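Long-range contacts in interleukin-15 receptor alpha chain (Mus musculus, PDB 2PSM), which binds the cytokine interleukin-15 with high affinity through its single extracellular sushi domain and probably presents it to the signalling receptor chains: residues T10-P14 / V61-T65; V29-Y35 / S48-C53; C37-R43 / L69-P75. All blocks are in the same frame, centred on the assembly; numbering follows the deposited sequence.

Interaction 1: residues T10-P14 / V61-T65; sequences TCPPP and VAHWT
Cys-11 lies over one face of the Trp-64 indole, and Pro-14 CB lies more loosely over the opposite face, 4.1 Å from Trp-64 CD1. The tight half of the contact is on the sulfur side. Cys-11 CB sits 3.7 Å from the centroid of the five-membered ring of Trp-64, a CH-pi contact, and Cys-11 SG stands almost on the ring normal, 4.2 Å from the same centroid. The sulfur, joined to Cys-53 in a disulfide, also presses on the backbone at His-63 C (3.3 Å) and touches Ala-62 CB. At the ring edge, Trp-64 NE1 donates to Pro-12 O at 2.7 Å; the acceptor lies near the ring plane, but the bond is bent, 135° at the hydrogen. The loose side lies toward solvent: Pro-12 CD merely brushes Ala-62 O, and Pro-13 and His-63 start away from the other segment. A nearly straight bond from ND1, which stands above the Trp-64 carbonyl plane, to Trp-64 O ties His-63 to its own strand. The disulfide and the tryptophan beside it form one end of the small sushi core. With its N-H engaged and sulfur against one face, the indole probably has little freedom to rotate.

Interaction 2: residues V29-Y35 / S48-C53; sequences VNSRERY and STLIEC
Strands 32-34 and 50-53 pair antiparallel in the middle of the four-stranded sushi sheet, between strand 20-21 and strand 61-64. Glu-33 and Ile-51 form the hydrogen-bonded pair, with Glu-33 N to Ile-51 O at 3.0 Å and Ile-51 N to Glu-33 O at 3.1 Å; Arg-32/Glu-52 and Arg-34/Leu-50 are the non-hydrogen-bonded pairs to either side. Further backbone bonds extend the pairing in both directions: Tyr-35 N to Thr-49 O, Cys-53 N to Ser-31 O, and Asn-30 N to Cys-53 O.

The face carrying Arg-32, Arg-34, Leu-50 and Glu-52 is largely polar. Leu-50, its CG anti to the backbone N (chi1 179°), reaches between the two arginines: CD2 lies over a face of the Arg-32 guanidinium, 3.5 Å from Arg-32 NH2, while CB lies over that of Arg-34. Thr-49 OG1 meets the Arg-34 group at its edge, accepting from Arg-34 NH1 at 3.1 Å. Arg-32 NE and Glu-52 OE1 make a long salt bridge of 3.6 Å, the guanidinium and carboxylate planes 48° apart. On the other face Ile-51 CG2 touches the edge of the Tyr-35 ring, 3.5 Å from Tyr-35 CE2, and Tyr-35 OH bonds to Val-15 O.

Beyond the contact, Arg-32 and Arg-34 form salt bridges with acidic side chains of another protein chain, and Ser-48 OG hydrogen-bonds to an acidic side chain of that chain. Leu-50 and Thr-49, and more weakly Glu-52, probably help to position the arginines, consistent with a basic surface matched electrostatically to an acidic cytokine site.

Interaction 3: residues C37-R43 / L69-P75; sequences CNSGFKR and LKCIRDP
Strands 41-43 and 71-73 run antiparallel, their short axes 137° apart, with Lys-42 and Ile-72 as the hydrogen-bonded pair: Lys-42 N reaches Ile-72 O at 2.6 Å and Ile-72 N reaches Lys-42 O at 2.9 Å. This is the two-stranded sheet of the sushi domain, closed by the Cys-37 to Cys-71 disulfide. A type II turn from Asn-38 to Phe-41 leads into the first strand, and beyond the pairing Asp-74 N bonds to Gly-40 O.

Phe-41 and Arg-73 extend side by side, with Phe-41 CE1 3.9 Å from Arg-73 CG; the ring also stacks with His-19. Lys-42 and Asp-74 likewise run alongside each other. A bend at chi2 (-66°) brings Lys-42 CE to 3.4 Å from Asp-74 OD2, yet the ammonium stays beyond salt-bridge distance, and Asp-74 OD1 bonds to Ser-76 OG. Leu-69 CD1 fills the corner between the disulfide and Arg-43, 3.9 Å from Arg-43 CG, the two side chains crossing at about a right angle. Outside the two segments, the Arg-43 guanidinium makes salt bridges to acidic side chains of another protein chain and a cation-pi contact with an aromatic one there.

At the disulfide itself, Cys-37 SG and Cys-71 SG are 2.0 Å apart, with a torsion of -86° about the S-S bond.

How the interactions relate
The three contacts follow the length of an elongated sushi domain. Interactions 1 and 2 have centres about 10 Å apart and both reach the four-stranded sheet, where strands 50-56 and 61-64 are neighbours; interaction 2 is nested within the loop that interaction 1 closes, and the Cys-11 to Cys-53 disulfide ties them. Interaction 3, centred about 18 Å from interaction 2 and about 25 Å from interaction 1, forms the separate two-stranded sheet on the opposite side of the chain's centre from interaction 1. Its segments alternate with those of both others along the chain. Leu-69 packs on Tyr-35 and Thr-49 between the two sheets. Interactions 2 and 3 both contribute arginines that meet the partner chain.

Interaction 1: residues T10-P14 / V61-T65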
ATOM      1  N   THR B  10      23.149  13.203  11.680  1.00 40.89           N
ATOM      2  CA  THR B  10      21.975  13.678  10.897  1.00 40.96           C
ATOM      3  C   THR B  10      22.066  13.232   9.431  1.00 40.00           C
ATOM      4  O   THR B  10      23.155  12.917   8.936  1.00 36.90           O
ATOM      5  CB  THR B  10      21.870  15.212  10.950  1.00 42.28           C
ATOM      6  OG1 THR B  10      20.633  15.622  10.359  1.00 47.21           O
ATOM      7  CG2 THR B  10      23.018  15.855  10.187  1.00 42.63           C
ATOM      8  N   CYS B  11      20.918  13.197   8.750  1.00 36.33           N
ATOM      9  CA  CYS B  11      20.862  12.788   7.346  1.00 35.94           C
ATOM     10  C   CYS B  11      21.110  13.954   6.404  1.00 33.03           C
ATOM     11  O   CYS B  11      20.774  15.090   6.709  1.00 33.54           O
ATOM     12  CB  CYS B  11      19.501  12.149   7.011  1.00 36.19           C
ATOM     13  SG  CYS B  11      19.432  10.354   7.335  1.00 37.19           S
ATOM     14  N   PRO B  12      21.715  13.682   5.241  1.00 33.57           N
ATOM     15  CA  PRO B  12      21.995  14.730   4.261  1.00 34.65           C
ATOM     16  C   PRO B  12      20.707  15.107   3.533  1.00 36.33           C
ATOM     17  O   PRO B  12      19.646  14.546   3.802  1.00 34.70           O
ATOM     18  CB  PRO B  12      23.007  14.065   3.343  1.00 34.33           C
ATOM     19  CG  PRO B  12      22.531  12.650   3.325  1.00 35.04           C
ATOM     20  CD  PRO B  12      22.266  12.391   4.793  1.00 32.41           C
ATOM     21  N   PRO B  13      20.776  16.074   2.610  1.00 38.02           N
ATOM     22  CA  PRO B  13      19.532  16.418   1.917  1.00 36.97           C
ATOM     23  C   PRO B  13      19.023  15.189   1.163  1.00 35.85           C
ATOM     24  O   PRO B  13      19.812  14.345   0.742  1.00 35.55           O
ATOM     25  CB  PRO B  13      19.962  17.538   0.978  1.00 38.18           C
ATOM     26  CG  PRO B  13      21.100  18.182   1.723  1.00 40.71           C
ATOM     27  CD  PRO B  13      21.867  16.986   2.229  1.00 38.08           C
ATOM     28  N   PRO B  14      17.697  15.061   1.003  1.00 35.78           N
ATOM     29  CA  PRO B  14      17.131  13.915   0.289  1.00 34.39           C
ATOM     30  C   PRO B  14      17.301  14.070  -1.223  1.00 34.70           C
ATOM     31  O   PRO B  14      17.552  15.172  -1.714  1.00 34.54           O
ATOM     32  CB  PRO B  14      15.669  13.947   0.711  1.00 34.98           C
ATOM     33  CG  PRO B  14      15.400  15.408   0.817  1.00 35.25           C
ATOM     34  CD  PRO B  14      16.628  15.913   1.555  1.00 36.19           C
ATOM     35  N   VAL B  61      27.211   7.024  10.402  1.00 43.69           N
ATOM     36  CA  VAL B  61      26.740   7.867   9.316  1.00 42.95           C
ATOM     37  C   VAL B  61      25.308   7.479   8.981  1.00 42.76           C
ATOM     38  O   VAL B  61      24.993   6.302   8.777  1.00 42.76           O
ATOM     39  CB  VAL B  61      27.628   7.743   8.057  1.00 44.75           C
ATOM     40  CG1 VAL B  61      29.075   8.049   8.421  1.00 43.62           C
ATOM     41  CG2 VAL B  61      27.500   6.356   7.445  1.00 45.98           C
ATOM     42  N   ALA B  62      24.439   8.481   8.949  1.00 40.62           N
ATOM     43  CA  ALA B  62      23.035   8.268   8.656  1.00 39.10           C
ATOM     44  C   ALA B  62      22.749   8.575   7.192  1.00 36.50           C
ATOM     45  O   ALA B  62      23.478   9.327   6.547  1.00 37.66           O
ATOM     46  CB  ALA B  62      22.175   9.153   9.561  1.00 35.84           C
ATOM     47  N   HIS B  63      21.685   7.977   6.676  1.00 35.23           N
ATOM     48  CA  HIS B  63      21.271   8.176   5.296  1.00 33.12           C
ATOM     49  C   HIS B  63      19.775   7.918   5.211  1.00 30.99           C
ATOM     50  O   HIS B  63      19.196   7.226   6.060  1.00 29.27           O
ATOM     51  CB  HIS B  63      22.011   7.209   4.370  1.00 34.60           C
ATOM     52  CG  HIS B  63      21.644   5.773   4.581  1.00 36.61           C
ATOM     53  ND1 HIS B  63      20.480   5.220   4.090  1.00 40.15           N
ATOM     54  CD2 HIS B  63      22.267   4.786   5.268  1.00 39.84           C
ATOM     55  CE1 HIS B  63      20.403   3.955   4.466  1.00 40.04           C
ATOM     56  NE2 HIS B  63      21.474   3.667   5.181  1.00 40.37           N
ATOM     57  N   TRP B  64      19.153   8.496   4.194  1.00 28.29           N
ATOM     58  CA  TRP B  64      17.733   8.321   3.960  1.00 28.90           C
ATOM     59  C   TRP B  64      17.522   6.986   3.264  1.00 28.82           C
ATOM     60  O   TRP B  64      18.333   6.590   2.421  1.00 28.14           O
ATOM     61  CB  TRP B  64      17.204   9.436   3.060  1.00 28.94           C
ATOM     62  CG  TRP B  64      17.126  10.770   3.719  1.00 28.80           C
ATOM     63  CD1 TRP B  64      17.905  11.864   3.458  1.00 30.83           C
ATOM     64  CD2 TRP B  64      16.200  11.168   4.734  1.00 28.56           C
ATOM     65  NE1 TRP B  64      17.515  12.921   4.248  1.00 29.75           N
ATOM     66  CE2 TRP B  64      16.473  12.522   5.042  1.00 29.47           C
ATOM     67  CE3 TRP B  64      15.163  10.514   5.413  1.00 28.65           C
ATOM     68  CZ2 TRP B  64      15.747  13.233   6.002  1.00 28.44           C
ATOM     69  CZ3 TRP B  64      14.437  11.225   6.366  1.00 30.26           C
ATOM     70  CH2 TRP B  64      14.734  12.569   6.653  1.00 29.13           C
ATOM     71  N   THR B  65      16.454   6.280   3.626  1.00 27.92           N
ATOM     72  CA  THR B  65      16.157   5.011   2.973  1.00 27.27           C
ATOM     73  C   THR B  65      15.835   5.351   1.524  1.00 26.82           C
ATOM     74  O   THR B  65      15.472   6.484   1.221  1.00 27.88           O
ATOM     75  CB  THR B  65      14.944   4.313   3.607  1.00 26.38           C
ATOM     76  OG1 THR B  65      13.888   5.260   3.787  1.00 27.48           O
ATOM     77  CG2 THR B  65      15.320   3.712   4.945  1.00 23.98           C
TER

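Interaction 2: residues V29-Y35 / S48-C53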
ATOM      1  N   VAL B  29      18.068  10.994  13.105  1.00 35.94           N
ATOM      2  CA  VAL B  29      17.861   9.556  12.975  1.00 35.60           C
ATOM      3  C   VAL B  29      16.489   9.173  13.514  1.00 33.35           C
ATOM      4  O   VAL B  29      16.057   9.684  14.543  1.00 35.10           O
ATOM      5  CB  VAL B  29      18.956   8.777  13.743  1.00 35.64           C
ATOM      6  CG1 VAL B  29      18.633   7.288  13.782  1.00 31.66           C
ATOM      7  CG2 VAL B  29      20.298   9.006  13.072  1.00 36.49           C
ATOM      8  N   ASN B  30      15.824   8.266  12.802  1.00 33.44           N
ATOM      9  CA  ASN B  30      14.483   7.772  13.123  1.00 32.04           C
ATOM     10  C   ASN B  30      13.392   8.674  12.552  1.00 32.95           C
ATOM     11  O   ASN B  30      12.208   8.346  12.629  1.00 33.38           O
ATOM     12  CB  ASN B  30      14.277   7.625  14.634  1.00 32.57           C
ATOM     13  CG  ASN B  30      15.182   6.578  15.247  1.00 34.21           C
ATOM     14  OD1 ASN B  30      15.366   5.495  14.686  1.00 31.70           O
ATOM     15  ND2 ASN B  30      15.744   6.888  16.411  1.00 38.28           N
ATOM     16  N   SER B  31      13.782   9.809  11.976  1.00 31.90           N
ATOM     17  CA  SER B  31      12.799  10.718  11.393  1.00 33.73           C
ATOM     18  C   SER B  31      12.169  10.129  10.135  1.00 33.73           C
ATOM     19  O   SER B  31      12.852   9.509   9.322  1.00 34.53           O
ATOM     20  CB  SER B  31      13.434  12.063  11.042  1.00 34.89           C
ATOM     21  OG  SER B  31      12.471  12.912  10.424  1.00 37.65           O
ATOM     22  N   ARG B  32      10.864  10.337   9.982  1.00 32.89           N
ATOM     23  CA  ARG B  32      10.113   9.842   8.828  1.00 32.13           C
ATOM     24  C   ARG B  32       9.517  11.035   8.088  1.00 31.85           C
ATOM     25  O   ARG B  32       8.700  11.766   8.644  1.00 33.21           O
ATOM     26  CB  ARG B  32       8.990   8.908   9.298  1.00 31.91           C
ATOM     27  CG  ARG B  32       9.489   7.705  10.081  1.00 35.07           C
ATOM     28  CD  ARG B  32       8.359   6.949  10.773  1.00 36.78           C
ATOM     29  NE  ARG B  32       8.132   5.636  10.179  1.00 36.85           N
ATOM     30  CZ  ARG B  32       7.208   5.377   9.265  1.00 34.49           C
ATOM     31  NH1 ARG B  32       6.413   6.342   8.839  1.00 37.39           N
ATOM     32  NH2 ARG B  32       7.084   4.151   8.775  1.00 38.29           N
ATOM     33  N   GLU B  33       9.930  11.228   6.840  1.00 29.32           N
ATOM     34  CA  GLU B  33       9.439  12.344   6.035  1.00 28.51           C
ATOM     35  C   GLU B  33       8.764  11.801   4.784  1.00 26.85           C
ATOM     36  O   GLU B  33       8.983  10.655   4.401  1.00 25.67           O
ATOM     37  CB  GLU B  33      10.598  13.266   5.627  1.00 29.60           C
ATOM     38  CG  GLU B  33      11.394  13.887   6.785  1.00 30.21           C
ATOM     39  CD  GLU B  33      10.620  14.951   7.569  1.00 34.27           C
ATOM     40  OE1 GLU B  33       9.758  15.635   6.980  1.00 37.54           O
ATOM     41  OE2 GLU B  33      10.890  15.120   8.777  1.00 35.45           O
ATOM     42  N   ARG B  34       7.954  12.628   4.136  1.00 27.04           N
ATOM     43  CA  ARG B  34       7.257  12.183   2.945  1.00 26.09           C
ATOM     44  C   ARG B  34       7.260  13.186   1.813  1.00 26.90           C
ATOM     45  O   ARG B  34       7.025  14.376   2.018  1.00 26.84           O
ATOM     46  CB  ARG B  34       5.797  11.838   3.275  1.00 24.48           C
ATOM     47  CG  ARG B  34       5.600  10.539   4.042  1.00 22.41           C
ATOM     48  CD  ARG B  34       4.113  10.285   4.295  1.00 26.56           C
ATOM     49  NE  ARG B  34       3.902   9.105   5.130  1.00 27.66           N
ATOM     50  CZ  ARG B  34       3.999   7.854   4.694  1.00 27.33           C
ATOM     51  NH1 ARG B  34       4.299   7.612   3.425  1.00 26.33           N
ATOM     52  NH2 ARG B  34       3.807   6.842   5.532  1.00 25.93           N
ATOM     53  N   TYR B  35       7.531  12.683   0.614  1.00 25.77           N
ATOM     54  CA  TYR B  35       7.511  13.491  -0.598  1.00 27.85           C
ATOM     55  C   TYR B  35       6.037  13.770  -0.882  1.00 28.63           C
ATOM     56  O   TYR B  35       5.164  13.033  -0.417  1.00 29.11           O
ATOM     57  CB  TYR B  35       8.076  12.693  -1.777  1.00 25.44           C
ATOM     58  CG  TYR B  35       9.578  12.508  -1.763  1.00 23.20           C
ATOM     59  CD1 TYR B  35      10.421  13.465  -2.328  1.00 25.07           C
ATOM     60  CD2 TYR B  35      10.154  11.375  -1.194  1.00 22.40           C
ATOM     61  CE1 TYR B  35      11.807  13.296  -2.328  1.00 26.23           C
ATOM     62  CE2 TYR B  35      11.533  11.194  -1.187  1.00 24.29           C
ATOM     63  CZ  TYR B  35      12.355  12.161  -1.756  1.00 24.41           C
ATOM     64  OH  TYR B  35      13.720  11.999  -1.740  1.00 28.79           O
ATOM     65  N   SER B  48       5.702   4.297  -2.564  1.00 21.28           N
ATOM     66  CA  SER B  48       5.655   5.016  -1.301  1.00 22.69           C
ATOM     67  C   SER B  48       6.273   6.414  -1.346  1.00 23.95           C
ATOM     68  O   SER B  48       7.275   6.637  -2.027  1.00 24.75           O
ATOM     69  CB  SER B  48       6.371   4.157  -0.241  1.00 21.82           C
ATOM     70  OG  SER B  48       6.736   4.897   0.906  1.00 23.94           O
ATOM     71  N   THR B  49       5.666   7.349  -0.621  1.00 22.58           N
ATOM     72  CA  THR B  49       6.184   8.720  -0.552  1.00 24.34           C
ATOM     73  C   THR B  49       7.155   8.846   0.627  1.00 23.17           C
ATOM     74  O   THR B  49       7.734   9.906   0.857  1.00 25.22           O
ATOM     75  CB  THR B  49       5.061   9.748  -0.297  1.00 25.89           C
ATOM     76  OG1 THR B  49       4.339   9.384   0.891  1.00 28.65           O
ATOM     77  CG2 THR B  49       4.110   9.824  -1.476  1.00 23.72           C
ATOM     78  N   LEU B  50       7.335   7.757   1.362  1.00 22.68           N
ATOM     79  CA  LEU B  50       8.172   7.761   2.558  1.00 24.17           C
ATOM     80  C   LEU B  50       9.666   7.481   2.468  1.00 22.94           C
ATOM     81  O   LEU B  50      10.099   6.615   1.730  1.00 21.81           O
ATOM     82  CB  LEU B  50       7.602   6.768   3.582  1.00 24.51           C
ATOM     83  CG  LEU B  50       8.396   6.647   4.892  1.00 24.69           C
ATOM     84  CD1 LEU B  50       8.058   7.834   5.799  1.00 23.36           C
ATOM     85  CD2 LEU B  50       8.056   5.339   5.603  1.00 27.06           C
ATOM     86  N   ILE B  51      10.434   8.227   3.258  1.00 24.21           N
ATOM     87  CA  ILE B  51      11.865   8.009   3.401  1.00 24.31           C
ATOM     88  C   ILE B  51      12.119   8.186   4.889  1.00 25.27           C
ATOM     89  O   ILE B  51      11.502   9.033   5.532  1.00 24.50           O
ATOM     90  CB  ILE B  51      12.743   9.000   2.614  1.00 23.46           C
ATOM     91  CG1 ILE B  51      12.428  10.447   3.001  1.00 20.35           C
ATOM     92  CG2 ILE B  51      12.586   8.749   1.126  1.00 21.32           C
ATOM     93  CD1 ILE B  51      13.351  11.444   2.308  1.00 17.97           C
ATOM     94  N   GLU B  52      12.992   7.361   5.447  1.00 27.19           N
ATOM     95  CA  GLU B  52      13.303   7.448   6.865  1.00 27.99           C
ATOM     96  C   GLU B  52      14.801   7.604   7.038  1.00 29.37           C
ATOM     97  O   GLU B  52      15.577   7.014   6.287  1.00 32.27           O
ATOM     98  CB  GLU B  52      12.849   6.186   7.599  1.00 27.20           C
ATOM     99  CG  GLU B  52      13.025   6.276   9.108  1.00 30.43           C
ATOM    100  CD  GLU B  52      12.546   5.034   9.831  1.00 35.95           C
ATOM    101  OE1 GLU B  52      11.488   4.494   9.438  1.00 34.43           O
ATOM    102  OE2 GLU B  52      13.220   4.609  10.799  1.00 37.77           O
ATOM    103  N   CYS B  53      15.206   8.404   8.018  1.00 31.80           N
ATOM    104  CA  CYS B  53      16.623   8.608   8.276  1.00 33.37           C
ATOM    105  C   CYS B  53      17.113   7.517   9.221  1.00 33.95           C
ATOM    106  O   CYS B  53      16.779   7.519  10.406  1.00 34.21           O
ATOM    107  CB  CYS B  53      16.874   9.986   8.892  1.00 34.71           C
ATOM    108  SG  CYS B  53      18.646  10.235   9.206  1.00 38.74           S
TER

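Interaction 3: residues C37-R43 / L69-P75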
ATOM      1  N   CYS B  37       3.631  14.591  -4.265  1.00 30.04           N
ATOM      2  CA  CYS B  37       3.594  14.726  -5.714  1.00 29.58           C
ATOM      3  C   CYS B  37       3.041  16.106  -6.075  1.00 30.97           C
ATOM      4  O   CYS B  37       2.152  16.632  -5.396  1.00 29.38           O
ATOM      5  CB  CYS B  37       2.732  13.628  -6.355  1.00 30.55           C
ATOM      6  SG  CYS B  37       3.383  11.916  -6.283  1.00 29.94           S
ATOM      7  N   ASN B  38       3.588  16.695  -7.136  1.00 31.08           N
ATOM      8  CA  ASN B  38       3.166  18.017  -7.586  1.00 31.21           C
ATOM      9  C   ASN B  38       1.711  18.006  -8.047  1.00 30.55           C
ATOM     10  O   ASN B  38       1.182  16.965  -8.441  1.00 32.31           O
ATOM     11  CB  ASN B  38       4.055  18.507  -8.744  1.00 31.30           C
ATOM     12  CG  ASN B  38       5.503  18.768  -8.321  1.00 32.18           C
ATOM     13  OD1 ASN B  38       5.804  18.933  -7.138  1.00 32.36           O
ATOM     14  ND2 ASN B  38       6.400  18.826  -9.302  1.00 29.19           N
ATOM     15  N   SER B  39       1.073  19.170  -7.996  1.00 29.77           N
ATOM     16  CA  SER B  39      -0.315  19.306  -8.424  1.00 28.05           C
ATOM     17  C   SER B  39      -0.434  18.801  -9.858  1.00 23.98           C
ATOM     18  O   SER B  39       0.363  19.163 -10.719  1.00 23.67           O
ATOM     19  CB  SER B  39      -0.748  20.775  -8.345  1.00 30.89           C
ATOM     20  OG  SER B  39      -2.058  20.946  -8.856  1.00 37.11           O
ATOM     21  N   GLY B  40      -1.432  17.962 -10.104  1.00 23.42           N
ATOM     22  CA  GLY B  40      -1.628  17.397 -11.424  1.00 23.34           C
ATOM     23  C   GLY B  40      -1.059  15.989 -11.506  1.00 25.39           C
ATOM     24  O   GLY B  40      -1.314  15.276 -12.467  1.00 23.58           O
ATOM     25  N   PHE B  41      -0.297  15.589 -10.490  1.00 25.65           N
ATOM     26  CA  PHE B  41       0.324  14.259 -10.443  1.00 27.26           C
ATOM     27  C   PHE B  41      -0.161  13.447  -9.231  1.00 27.24           C
ATOM     28  O   PHE B  41      -0.557  14.016  -8.215  1.00 28.06           O
ATOM     29  CB  PHE B  41       1.856  14.407 -10.397  1.00 26.18           C
ATOM     30  CG  PHE B  41       2.442  15.020 -11.644  1.00 26.12           C
ATOM     31  CD1 PHE B  41       2.710  14.239 -12.756  1.00 26.74           C
ATOM     32  CD2 PHE B  41       2.678  16.389 -11.716  1.00 28.46           C
ATOM     33  CE1 PHE B  41       3.202  14.806 -13.931  1.00 29.07           C
ATOM     34  CE2 PHE B  41       3.169  16.972 -12.886  1.00 28.26           C
ATOM     35  CZ  PHE B  41       3.432  16.178 -13.998  1.00 29.19           C
ATOM     36  N   LYS B  42      -0.118  12.121  -9.341  1.00 26.57           N
ATOM     37  CA  LYS B  42      -0.565  11.239  -8.257  1.00 28.63           C
ATOM     38  C   LYS B  42       0.458  10.162  -7.920  1.00 26.50           C
ATOM     39  O   LYS B  42       1.130   9.629  -8.806  1.00 24.11           O
ATOM     40  CB  LYS B  42      -1.875  10.532  -8.639  1.00 27.48           C
ATOM     41  CG  LYS B  42      -3.120  11.403  -8.642  1.00 33.70           C
ATOM     42  CD  LYS B  42      -3.459  11.887  -7.251  1.00 36.35           C
ATOM     43  CE  LYS B  42      -4.788  12.622  -7.242  1.00 43.20           C
ATOM     44  NZ  LYS B  42      -5.004  13.337  -5.950  1.00 46.89           N
ATOM     45  N   ARG B  43       0.560   9.835  -6.633  1.00 26.31           N
ATOM     46  CA  ARG B  43       1.472   8.786  -6.183  1.00 23.89           C
ATOM     47  C   ARG B  43       0.980   7.506  -6.854  1.00 24.35           C
ATOM     48  O   ARG B  43      -0.192   7.135  -6.718  1.00 23.48           O
ATOM     49  CB  ARG B  43       1.399   8.621  -4.660  1.00 24.13           C
ATOM     50  CG  ARG B  43       2.021   7.319  -4.147  1.00 24.36           C
ATOM     51  CD  ARG B  43       1.892   7.189  -2.635  1.00 23.03           C
ATOM     52  NE  ARG B  43       0.506   6.953  -2.222  1.00 23.26           N
ATOM     53  CZ  ARG B  43      -0.125   5.786  -2.325  1.00 21.51           C
ATOM     54  NH1 ARG B  43       0.493   4.725  -2.823  1.00 22.65           N
ATOM     55  NH2 ARG B  43      -1.386   5.681  -1.937  1.00 20.53           N
ATOM     56  N   LEU B  69       8.884   5.895  -4.526  1.00 22.66           N
ATOM     57  CA  LEU B  69       7.907   6.806  -5.099  1.00 23.86           C
ATOM     58  C   LEU B  69       7.968   7.017  -6.602  1.00 26.35           C
ATOM     59  O   LEU B  69       9.036   7.161  -7.197  1.00 25.92           O
ATOM     60  CB  LEU B  69       8.000   8.181  -4.436  1.00 24.56           C
ATOM     61  CG  LEU B  69       7.022   9.210  -5.023  1.00 22.33           C
ATOM     62  CD1 LEU B  69       5.582   8.757  -4.751  1.00 22.07           C
ATOM     63  CD2 LEU B  69       7.287  10.585  -4.413  1.00 19.19           C
ATOM     64  N   LYS B  70       6.788   7.067  -7.196  1.00 27.88           N
ATOM     65  CA  LYS B  70       6.633   7.310  -8.616  1.00 31.35           C
ATOM     66  C   LYS B  70       5.397   8.198  -8.729  1.00 31.68           C
ATOM     67  O   LYS B  70       4.302   7.804  -8.318  1.00 32.50           O
ATOM     68  CB  LYS B  70       6.428   5.992  -9.356  1.00 32.97           C
ATOM     69  CG  LYS B  70       5.890   6.113 -10.767  1.00 40.99           C
ATOM     70  CD  LYS B  70       6.893   6.713 -11.735  1.00 42.30           C
ATOM     71  CE  LYS B  70       6.361   6.647 -13.159  1.00 42.22           C
ATOM     72  NZ  LYS B  70       7.363   7.141 -14.147  1.00 46.75           N
ATOM     73  N   CYS B  71       5.583   9.412  -9.245  1.00 32.36           N
ATOM     74  CA  CYS B  71       4.474  10.341  -9.410  1.00 29.30           C
ATOM     75  C   CYS B  71       4.045  10.371 -10.870  1.00 30.18           C
ATOM     76  O   CYS B  71       4.807  10.802 -11.743  1.00 30.04           O
ATOM     77  CB  CYS B  71       4.876  11.746  -8.972  1.00 27.63           C
ATOM     78  SG  CYS B  71       5.214  11.963  -7.200  1.00 31.47           S
ATOM     79  N   ILE B  72       2.822   9.919 -11.132  1.00 28.06           N
ATOM     80  CA  ILE B  72       2.299   9.893 -12.489  1.00 29.28           C
ATOM     81  C   ILE B  72       1.176  10.911 -12.691  1.00 31.03           C
ATOM     82  O   ILE B  72       0.600  11.427 -11.730  1.00 28.31           O
ATOM     83  CB  ILE B  72       1.751   8.497 -12.850  1.00 28.53           C
ATOM     84  CG1 ILE B  72       0.562   8.154 -11.947  1.00 27.54           C
ATOM     85  CG2 ILE B  72       2.854   7.452 -12.701  1.00 27.74           C
ATOM     86  CD1 ILE B  72      -0.277   6.972 -12.433  1.00 26.90           C
ATOM     87  N   ARG B  73       0.865  11.183 -13.953  1.00 32.74           N
ATOM     88  CA  ARG B  73      -0.189  12.122 -14.298  1.00 34.40           C
ATOM     89  C   ARG B  73      -1.521  11.675 -13.723  1.00 34.75           C
ATOM     90  O   ARG B  73      -1.947  10.539 -13.928  1.00 34.33           O
ATOM     91  CB  ARG B  73      -0.309  12.244 -15.815  1.00 36.19           C
ATOM     92  CG  ARG B  73       0.899  12.882 -16.474  1.00 41.78           C
ATOM     93  CD  ARG B  73       0.679  13.077 -17.964  1.00 46.13           C
ATOM     94  NE  ARG B  73       1.798  13.785 -18.578  1.00 49.09           N
ATOM     95  CZ  ARG B  73       1.851  14.132 -19.860  1.00 51.39           C
ATOM     96  NH1 ARG B  73       0.844  13.838 -20.673  1.00 51.38           N
ATOM     97  NH2 ARG B  73       2.911  14.778 -20.329  1.00 53.03           N
ATOM     98  N   ASP B  74      -2.167  12.577 -12.993  1.00 34.98           N
ATOM     99  CA  ASP B  74      -3.469  12.303 -12.398  1.00 37.20           C
ATOM    100  C   ASP B  74      -4.376  11.769 -13.510  1.00 39.08           C
ATOM    101  O   ASP B  74      -4.642  12.469 -14.483  1.00 39.23           O
ATOM    102  CB  ASP B  74      -4.053  13.598 -11.833  1.00 37.75           C
ATOM    103  CG  ASP B  74      -5.341  13.374 -11.073  1.00 39.84           C
ATOM    104  OD1 ASP B  74      -6.088  12.436 -11.424  1.00 40.88           O
ATOM    105  OD2 ASP B  74      -5.608  14.146 -10.129  1.00 40.28           O
ATOM    106  N   PRO B  75      -4.863  10.524 -13.379  1.00 40.55           N
ATOM    107  CA  PRO B  75      -5.734   9.925 -14.394  1.00 42.25           C
ATOM    108  C   PRO B  75      -7.044  10.687 -14.580  1.00 45.10           C
ATOM    109  O   PRO B  75      -7.632  10.670 -15.661  1.00 45.92           O
ATOM    110  CB  PRO B  75      -5.977   8.513 -13.857  1.00 42.44           C
ATOM    111  CG  PRO B  75      -4.783   8.255 -12.985  1.00 42.44           C
ATOM    112  CD  PRO B  75      -4.612   9.570 -12.286  1.00 42.85           C
TER